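Local coordinates for protein glycoside Hydrolase Family 43_12 (Metagenome, PDB 7JVH) that probably hydrolyses glycosidic bonds in arabinose- or xylose-containing plant polysaccharides, as a member of glycoside hydrolase family 43, subfamily 12, at residues K194-P199 against T229-K234; R202-W207 against L252-G257; V223-G228 against V236-P241. One frame throughout, in Å; residues are numbered along the deposited sequence.

Contact 1: K194-P199 against T229-K234; sequences KPLYGP and TDIEKK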
loop_
_atom_site.group_PDB
_atom_site.type_symbol
_atom_site.label_atom_id
_atom_site.label_comp_id
_atom_site.label_asym_id
_atom_site.label_seq_id
_atom_site.Cartn_x
_atom_site.Cartn_y
_atom_site.Cartn_z
ATOM N N LYS A 194 -20.644 24.366 6.052
ATOM C CA LYS A 194 -20.783 25.389 5.003
ATOM C C LYS A 194 -19.574 25.425 4.064
ATOM O O LYS A 194 -18.696 26.260 4.240
ATOM C CB LYS A 194 -21.003 26.777 5.656
ATOM C CG LYS A 194 -21.382 27.894 4.685
ATOM C CD LYS A 194 -21.101 29.295 5.235
ATOM C CE LYS A 194 -21.099 30.329 4.113
ATOM N NZ LYS A 194 -20.194 31.492 4.349
ATOM N N PRO A 195 -19.502 24.541 3.042
ATOM C CA PRO A 195 -18.439 24.616 2.030
ATOM C C PRO A 195 -18.265 25.991 1.378
ATOM O O PRO A 195 -19.223 26.545 0.860
ATOM C CB PRO A 195 -18.872 23.573 0.985
ATOM C CG PRO A 195 -19.714 22.596 1.759
ATOM C CD PRO A 195 -20.400 23.392 2.850
ATOM N N LEU A 196 -17.035 26.520 1.417
ATOM C CA LEU A 196 -16.700 27.856 0.929
ATOM C C LEU A 196 -16.101 27.857 -0.480
ATOM O O LEU A 196 -16.061 28.905 -1.130
ATOM C CB LEU A 196 -15.752 28.550 1.904
ATOM C CG LEU A 196 -16.350 29.008 3.233
ATOM C CD1 LEU A 196 -15.338 29.800 4.025
ATOM C CD2 LEU A 196 -17.623 29.806 3.034
ATOM N N TYR A 197 -15.624 26.692 -0.943
ATOM C CA TYR A 197 -15.008 26.557 -2.272
ATOM C C TYR A 197 -15.052 25.132 -2.834
ATOM O O TYR A 197 -14.078 24.654 -3.442
ATOM C CB TYR A 197 -13.558 27.085 -2.266
ATOM C CG TYR A 197 -12.641 26.467 -1.229
ATOM C CD1 TYR A 197 -12.524 27.026 0.042
ATOM C CD2 TYR A 197 -11.866 25.342 -1.527
ATOM C CE1 TYR A 197 -11.682 26.477 0.996
ATOM C CE2 TYR A 197 -11.018 24.785 -0.585
ATOM C CZ TYR A 197 -10.927 25.362 0.682
ATOM O OH TYR A 197 -10.102 24.832 1.655
ATOM N N GLY A 198 -16.190 24.459 -2.640
ATOM C CA GLY A 198 -16.455 23.179 -3.253
ATOM C C GLY A 198 -16.018 22.019 -2.366
ATOM O O GLY A 198 -15.679 22.211 -1.197
ATOM N N PRO A 199 -16.052 20.777 -2.899
ATOM C CA PRO A 199 -15.634 19.601 -2.130
ATOM C C PRO A 199 -14.185 19.596 -1.588
ATOM O O PRO A 199 -13.917 18.820 -0.666
ATOM C CB PRO A 199 -15.835 18.430 -3.113
ATOM C CG PRO A 199 -16.332 18.997 -4.407
ATOM C CD PRO A 199 -16.558 20.471 -4.249
ATOM N N THR A 229 -3.789 25.815 6.333
ATOM C CA THR A 229 -2.929 26.847 6.940
ATOM C C THR A 229 -3.388 28.281 6.642
ATOM O O THR A 229 -3.178 29.183 7.443
ATOM C CB THR A 229 -1.458 26.729 6.487
ATOM O OG1 THR A 229 -1.418 26.620 5.061
ATOM C CG2 THR A 229 -0.797 25.505 7.106
ATOM N N ASP A 230 -3.996 28.480 5.468
ATOM C CA ASP A 230 -4.545 29.772 5.057
ATOM C C ASP A 230 -5.752 29.573 4.133
ATOM O O ASP A 230 -5.592 29.267 2.943
ATOM C CB ASP A 230 -3.471 30.619 4.370
ATOM C CG ASP A 230 -3.991 31.983 3.925
ATOM O OD1 ASP A 230 -5.117 32.360 4.309
ATOM O OD2 ASP A 230 -3.288 32.695 3.189
ATOM N N ILE A 231 -6.954 29.776 4.694
ATOM C CA ILE A 231 -8.220 29.469 4.015
ATOM C C ILE A 231 -8.439 30.302 2.750
ATOM O O ILE A 231 -9.007 29.803 1.775
ATOM C CB ILE A 231 -9.421 29.582 4.982
ATOM C CG1 ILE A 231 -10.645 28.872 4.404
ATOM C CG2 ILE A 231 -9.732 31.037 5.313
ATOM C CD1 ILE A 231 -11.555 28.276 5.464
ATOM N N GLU A 232 -7.956 31.550 2.758
ATOM C CA GLU A 232 -7.999 32.432 1.586
ATOM C C GLU A 232 -7.411 31.781 0.319
ATOM O O GLU A 232 -7.824 32.089 -0.785
ATOM C CB GLU A 232 -7.279 33.760 1.861
ATOM C CG GLU A 232 -8.045 34.750 2.730
ATOM C CD GLU A 232 -7.347 36.086 2.919
ATOM O OE1 GLU A 232 -6.490 36.519 2.101
ATOM O OE2 GLU A 232 -7.690 36.733 3.916
ATOM N N LYS A 233 -6.421 30.893 0.500
ATOM C CA LYS A 233 -5.752 30.185 -0.601
ATOM C C LYS A 233 -6.514 28.938 -1.094
ATOM O O LYS A 233 -6.050 28.247 -2.000
ATOM C CB LYS A 233 -4.322 29.792 -0.200
ATOM C CG LYS A 233 -3.426 30.979 0.157
ATOM C CD LYS A 233 -1.958 30.614 0.270
ATOM C CE LYS A 233 -1.089 31.876 0.254
ATOM N NZ LYS A 233 0.057 31.866 1.222
ATOM N N LYS A 234 -7.680 28.659 -0.496
ATOM C CA LYS A 234 -8.514 27.504 -0.839
ATOM C C LYS A 234 -7.743 26.193 -0.723
ATOM O O LYS A 234 -7.689 25.415 -1.669
ATOM C CB LYS A 234 -9.098 27.647 -2.248
ATOM C CG LYS A 234 -9.919 28.905 -2.468
ATOM C CD LYS A 234 -10.101 29.164 -3.960
ATOM C CE LYS A 234 -11.221 30.139 -4.262
ATOM N NZ LYS A 234 -10.886 31.547 -3.878
#
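Y197 and K234 join two surface loops of the family 43 beta-propeller, one linking strands 184-190 and 203-210 within a blade, the other leading from strand 215-226 to strand 239-246 of the next. The principal interaction is CH-pi: K234 CA sits 3.7 Å from the centroid of the Y197 ring, 16° off its normal, so the backbone of K234 as well as its side chain lies over the ring face. The aliphatic start of the lysine runs along the same ring, CB meeting CD2 of Y197 at 3.7 Å, while the rest of the chain leads away. Y197 holds CG between its backbone N and carbonyl carbon (chi1 55°), which turns the ring toward the other loop. Apolar contacts continue at the ring edge. I231 comes there with CG1, 4.3 Å from Y197 CE1, and its CD1 meets L196 CD1. The 3-10 turn 231-233 sets I231 and, just after it, K234 against the other loop, closed by backbone bonds from K233 N to D230 O and from K234 N to I231 O. H201, farther along the same loop as Y197, stacks on its ring, and the phenol is tied down by a hydrogen bond between Y197 OH and P235 O.

Contact 2: R202-W207 against L252-G257; sequences RCIKIW and LMCAEG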
loop_
_atom_site.group_PDB
_atom_site.type_symbol
_atom_site.label_atom_id
_atom_site.label_comp_id
_atom_site.label_asym_id
_atom_site.label_seq_id
_atom_site.Cartn_x
_atom_site.Cartn_y
_atom_site.Cartn_z
ATOM N N ARG A 202 -12.143 21.150 3.314
ATOM C CA ARG A 202 -12.249 20.152 4.358
ATOM C C ARG A 202 -11.804 20.737 5.689
ATOM O O ARG A 202 -11.336 21.884 5.752
ATOM C CB ARG A 202 -11.391 18.939 3.985
ATOM C CG ARG A 202 -11.927 18.141 2.802
ATOM C CD ARG A 202 -13.359 17.623 2.899
ATOM N NE ARG A 202 -13.441 16.382 3.664
ATOM C CZ ARG A 202 -14.282 15.382 3.432
ATOM N NH1 ARG A 202 -15.173 15.437 2.430
ATOM N NH2 ARG A 202 -14.268 14.334 4.253
ATOM N N CYS A 203 -11.972 19.942 6.752
ATOM C CA CYS A 203 -11.780 20.380 8.131
ATOM C C CYS A 203 -11.053 19.341 8.929
ATOM O O CYS A 203 -11.153 18.152 8.637
ATOM C CB CYS A 203 -13.148 20.574 8.820
ATOM S SG CYS A 203 -14.081 21.956 8.193
ATOM N N ILE A 204 -10.336 19.798 9.957
ATOM C CA ILE A 204 -9.817 18.934 10.999
ATOM C C ILE A 204 -10.689 19.117 12.240
ATOM O O ILE A 204 -10.902 20.238 12.703
ATOM C CB ILE A 204 -8.353 19.237 11.346
ATOM C CG1 ILE A 204 -7.469 19.125 10.096
ATOM C CG2 ILE A 204 -7.872 18.319 12.459
ATOM C CD1 ILE A 204 -7.554 17.802 9.367
ATOM N N LYS A 205 -11.175 17.986 12.759
ATOM C CA LYS A 205 -12.085 17.931 13.867
ATOM C C LYS A 205 -11.460 17.080 14.947
ATOM O O LYS A 205 -10.861 16.065 14.652
ATOM C CB LYS A 205 -13.405 17.302 13.413
ATOM C CG LYS A 205 -14.513 17.369 14.465
ATOM C CD LYS A 205 -15.871 17.017 13.885
ATOM C CE LYS A 205 -16.364 18.110 12.939
ATOM N NZ LYS A 205 -17.625 17.736 12.268
ATOM N N ILE A 206 -11.625 17.502 16.208
ATOM C CA ILE A 206 -11.138 16.753 17.360
ATOM C C ILE A 206 -12.300 16.362 18.272
ATOM O O ILE A 206 -13.298 17.076 18.359
ATOM C CB ILE A 206 -10.062 17.545 18.129
ATOM C CG1 ILE A 206 -9.368 16.654 19.160
ATOM C CG2 ILE A 206 -10.647 18.787 18.804
ATOM C CD1 ILE A 206 -8.111 17.297 19.737
ATOM N N TRP A 207 -12.159 15.198 18.919
ATOM C CA TRP A 207 -13.128 14.645 19.866
ATOM C C TRP A 207 -12.368 14.149 21.074
ATOM O O TRP A 207 -11.269 13.628 20.933
ATOM C CB TRP A 207 -13.819 13.415 19.284
ATOM C CG TRP A 207 -14.654 13.625 18.074
ATOM C CD1 TRP A 207 -14.225 13.711 16.789
ATOM C CD2 TRP A 207 -16.085 13.711 18.027
ATOM N NE1 TRP A 207 -15.288 13.862 15.943
ATOM C CE2 TRP A 207 -16.444 13.875 16.673
ATOM C CE3 TRP A 207 -17.096 13.685 18.996
ATOM C CZ2 TRP A 207 -17.775 14.016 16.261
ATOM C CZ3 TRP A 207 -18.421 13.818 18.583
ATOM C CH2 TRP A 207 -18.745 13.995 17.228
ATOM N N LEU A 252 -0.273 19.870 15.842
ATOM C CA LEU A 252 -1.125 19.219 14.858
ATOM C C LEU A 252 -0.383 19.254 13.533
ATOM O O LEU A 252 -0.086 20.329 13.017
ATOM C CB LEU A 252 -2.485 19.936 14.729
ATOM C CG LEU A 252 -3.379 19.521 13.553
ATOM C CD1 LEU A 252 -3.866 18.094 13.722
ATOM C CD2 LEU A 252 -4.550 20.481 13.418
HETATM N N MSE A 253 -0.088 18.064 13.000
HETATM C CA MSE A 253 0.538 17.939 11.690
HETATM C C MSE A 253 -0.460 17.306 10.723
HETATM O O MSE A 253 -1.057 16.277 11.034
HETATM C CB MSE A 253 1.821 17.105 11.775
HETATM C CG MSE A 253 2.696 17.222 10.544
HETATM SE SE MSE A 253 4.351 16.182 10.677
HETATM C CE MSE A 253 5.493 17.332 11.700
ATOM N N CYS A 254 -0.627 17.933 9.554
ATOM C CA CYS A 254 -1.592 17.478 8.567
ATOM C C CYS A 254 -0.993 17.472 7.181
ATOM O O CYS A 254 -0.087 18.246 6.893
ATOM C CB CYS A 254 -2.809 18.416 8.553
ATOM S SG CYS A 254 -3.628 18.628 10.143
ATOM N N ALA A 255 -1.513 16.590 6.327
ATOM C CA ALA A 255 -1.307 16.666 4.889
ATOM C C ALA A 255 -2.249 17.735 4.336
ATOM O O ALA A 255 -3.360 17.898 4.853
ATOM C CB ALA A 255 -1.572 15.313 4.232
ATOM N N GLU A 256 -1.795 18.453 3.297
ATOM C CA GLU A 256 -2.576 19.509 2.636
ATOM C C GLU A 256 -2.229 19.563 1.147
ATOM O O GLU A 256 -1.074 19.386 0.771
ATOM C CB GLU A 256 -2.314 20.875 3.288
ATOM C CG GLU A 256 -3.022 22.051 2.623
ATOM C CD GLU A 256 -2.667 23.398 3.225
ATOM O OE1 GLU A 256 -2.956 23.635 4.420
ATOM O OE2 GLU A 256 -2.122 24.244 2.496
ATOM N N GLY A 257 -3.248 19.798 0.316
ATOM C CA GLY A 257 -3.117 19.878 -1.125
ATOM C C GLY A 257 -3.553 18.677 -1.956
ATOM O O GLY A 257 -3.530 18.748 -3.184
#
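With chi1 at -57°, I204 sends CG1 to the side of its backbone N and CG2 anti to that N, and the two branches part to meet different residues of strand 249-255. C254 has a similar chi1 of -56°, which places its sulfur beside its own backbone N and within 3.9 Å of I204 CG1; the terminal methyl CD1 of I204 lies 4.1 Å from the same SG. The other branch goes to L252: I204 CG2 touches CD2 of the leucine at 4.1 Å, the two side chains crossing obliquely. I204 thus faces both L252 and C254, two positions apart on the same side of their strand. The strands belong to successive four-stranded blades of the beta-propeller, 203-210 being third in its sheet and 249-255 second in the next, and the nearest CA atoms, those of I204 and C254, are 8.7 Å apart. P241, on strand 239-246, touches all three side chains, and V225 adds to L252, so the contact is part of a wider apolar layer between blades. No hydrogen bond runs directly between the two segments. All three side chains are buried, so their contact is dispersive: the sulfur of C254 packs against carbon, and between these two segments the joining is by apolar packing alone.

Contact 3: V223-G228 against V236-P241; sequences VIVNGG and VWIEGP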
loop_
_atom_site.group_PDB
_atom_site.type_symbol
_atom_site.label_atom_id
_atom_site.label_comp_id
_atom_site.label_asym_id
_atom_site.label_seq_id
_atom_site.Cartn_x
_atom_site.Cartn_y
_atom_site.Cartn_z
ATOM N N VAL A 223 -14.148 21.884 15.573
ATOM C CA VAL A 223 -13.300 22.114 14.413
ATOM C C VAL A 223 -12.094 22.929 14.870
ATOM O O VAL A 223 -12.245 24.052 15.346
ATOM C CB VAL A 223 -14.035 22.851 13.274
ATOM C CG1 VAL A 223 -13.071 23.111 12.127
ATOM C CG2 VAL A 223 -15.238 22.048 12.794
ATOM N N ILE A 224 -10.896 22.349 14.723
ATOM C CA ILE A 224 -9.634 22.990 15.123
ATOM C C ILE A 224 -8.818 23.558 13.961
ATOM O O ILE A 224 -8.008 24.449 14.159
ATOM C CB ILE A 224 -8.753 22.069 15.995
ATOM C CG1 ILE A 224 -8.634 20.672 15.395
ATOM C CG2 ILE A 224 -9.323 21.985 17.411
ATOM C CD1 ILE A 224 -7.620 19.824 16.124
ATOM N N VAL A 225 -9.049 23.042 12.750
ATOM C CA VAL A 225 -8.575 23.677 11.525
ATOM C C VAL A 225 -9.678 23.671 10.490
ATOM O O VAL A 225 -10.291 22.642 10.256
ATOM C CB VAL A 225 -7.332 22.980 10.918
ATOM C CG1 VAL A 225 -6.938 23.668 9.613
ATOM C CG2 VAL A 225 -6.169 23.014 11.897
ATOM N N ASN A 226 -9.909 24.833 9.871
ATOM C CA ASN A 226 -10.857 24.973 8.781
ATOM C C ASN A 226 -10.165 25.280 7.450
ATOM O O ASN A 226 -9.641 26.380 7.261
ATOM C CB ASN A 226 -11.906 26.029 9.100
ATOM C CG ASN A 226 -13.073 25.992 8.133
ATOM O OD1 ASN A 226 -13.321 24.974 7.457
ATOM N ND2 ASN A 226 -13.806 27.106 8.059
ATOM N N GLY A 227 -10.154 24.291 6.542
ATOM C CA GLY A 227 -9.574 24.449 5.223
ATOM C C GLY A 227 -8.103 24.044 5.137
ATOM O O GLY A 227 -7.747 23.130 4.374
ATOM N N GLY A 228 -7.263 24.743 5.907
ATOM C CA GLY A 228 -5.818 24.539 5.926
ATOM C C GLY A 228 -5.076 25.645 6.659
ATOM O O GLY A 228 -5.666 26.335 7.500
ATOM N N VAL A 236 -6.602 22.536 -0.487
ATOM C CA VAL A 236 -7.253 21.310 -0.895
ATOM C C VAL A 236 -7.062 20.193 0.138
ATOM O O VAL A 236 -5.948 19.931 0.575
ATOM C CB VAL A 236 -6.735 20.866 -2.286
ATOM C CG1 VAL A 236 -7.234 19.477 -2.674
ATOM C CG2 VAL A 236 -7.103 21.897 -3.339
ATOM N N TRP A 237 -8.174 19.564 0.534
ATOM C CA TRP A 237 -8.200 18.319 1.306
ATOM C C TRP A 237 -7.192 18.180 2.451
ATOM O O TRP A 237 -6.463 17.192 2.520
ATOM C CB TRP A 237 -8.066 17.126 0.354
ATOM C CG TRP A 237 -9.391 16.609 -0.104
ATOM C CD1 TRP A 237 -10.087 16.984 -1.213
ATOM C CD2 TRP A 237 -10.184 15.624 0.563
ATOM N NE1 TRP A 237 -11.267 16.290 -1.278
ATOM C CE2 TRP A 237 -11.349 15.439 -0.204
ATOM C CE3 TRP A 237 -10.018 14.879 1.738
ATOM C CZ2 TRP A 237 -12.356 14.545 0.166
ATOM C CZ3 TRP A 237 -11.007 13.975 2.102
ATOM C CH2 TRP A 237 -12.168 13.822 1.318
ATOM N N ILE A 238 -7.178 19.149 3.370
ATOM C CA ILE A 238 -6.433 19.004 4.599
ATOM C C ILE A 238 -6.871 17.716 5.282
ATOM O O ILE A 238 -8.055 17.479 5.466
ATOM C CB ILE A 238 -6.561 20.218 5.551
ATOM C CG1 ILE A 238 -5.611 20.054 6.744
ATOM C CG2 ILE A 238 -7.988 20.424 6.018
ATOM C CD1 ILE A 238 -4.961 21.338 7.203
ATOM N N GLU A 239 -5.892 16.880 5.635
ATOM C CA GLU A 239 -6.146 15.542 6.137
ATOM C C GLU A 239 -4.910 14.989 6.860
ATOM O O GLU A 239 -4.042 15.748 7.273
ATOM C CB GLU A 239 -6.612 14.640 4.975
ATOM C CG GLU A 239 -5.555 14.315 3.940
ATOM C CD GLU A 239 -6.139 13.711 2.657
ATOM O OE1 GLU A 239 -7.235 13.149 2.688
ATOM O OE2 GLU A 239 -5.514 13.781 1.584
ATOM N N GLY A 240 -4.876 13.662 7.048
ATOM C CA GLY A 240 -3.862 12.977 7.816
ATOM C C GLY A 240 -3.466 13.662 9.128
ATOM O O GLY A 240 -2.287 13.735 9.447
ATOM N N PRO A 241 -4.418 14.160 9.946
ATOM C CA PRO A 241 -4.052 14.895 11.169
ATOM C C PRO A 241 -3.399 13.996 12.222
ATOM O O PRO A 241 -3.897 12.897 12.476
ATOM C CB PRO A 241 -5.407 15.406 11.689
ATOM C CG PRO A 241 -6.420 14.446 11.114
ATOM C CD PRO A 241 -5.882 14.006 9.778
#
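V225, in a classic beta bulge of strand 215-226 where it and I224 both face I204, packs against I238 in the crossing from this outermost strand of one propeller blade to strand 239-246 of the next. G227 and G228, just after the bulge, also receive the isoleucine side chain. Its CG1 is anti to the backbone N (chi1 -173°), which directs the CG1-CD1 branch toward V225 and G228: I238 CD1 is 3.6 Å from G228 CA and 3.9 Å from V225 CG1, the valine and isoleucine side chains crossing at about a right angle. The gamma methyl takes another path, CG2 coming within 3.2 Å of the carbonyl oxygen G227 O, with I238 CB 3.4 Å from that same oxygen. G227 has a phi of 92°, a backbone shape that suits a residue without a side chain, and at G228 the isoleucine reaches straight to the main chain. C254 touches I238 from strand 249-255. The backbone is held by neighbours: G227 bonds to R202, V236 to G257, and I238 O accepts from N189 ND2. Next along the chain, E239 lies close to D173, whose OD2 accepts from G240 N, and hydrogen-bonds a glycerol probably from the crystallisation liquor, consistent with a glycosidase pocket here. Between the two segments themselves, cohesion comes from methyl groups packed against glycine backbone and valine, without a hydrogen bond.

Contacts 2 and 3 nearly coincide, their centres about 3 Å apart, and both bridge two successive propeller blades, the four-stranded sheets running from strand 175-178 to 215-226 and from strand 239-246 to 278-279. Contact 1 lies farther out, about 13 Å from contact 2 and 10 Å from contact 3 between centres, in surface loops of the same region. Along the chain contact 3 falls between the two segments of contact 2, whereas contact 1 alternates with both. Probable hydrogen bonds join them: T229 N to E256 OE1 between contacts 1 and 2, and R202 O to G227 N and G257 N to V236 O between contacts 2 and 3. The blade interface thus passes from buried apolar packing in contacts 2 and 3 to an exposed loop contact at the surface.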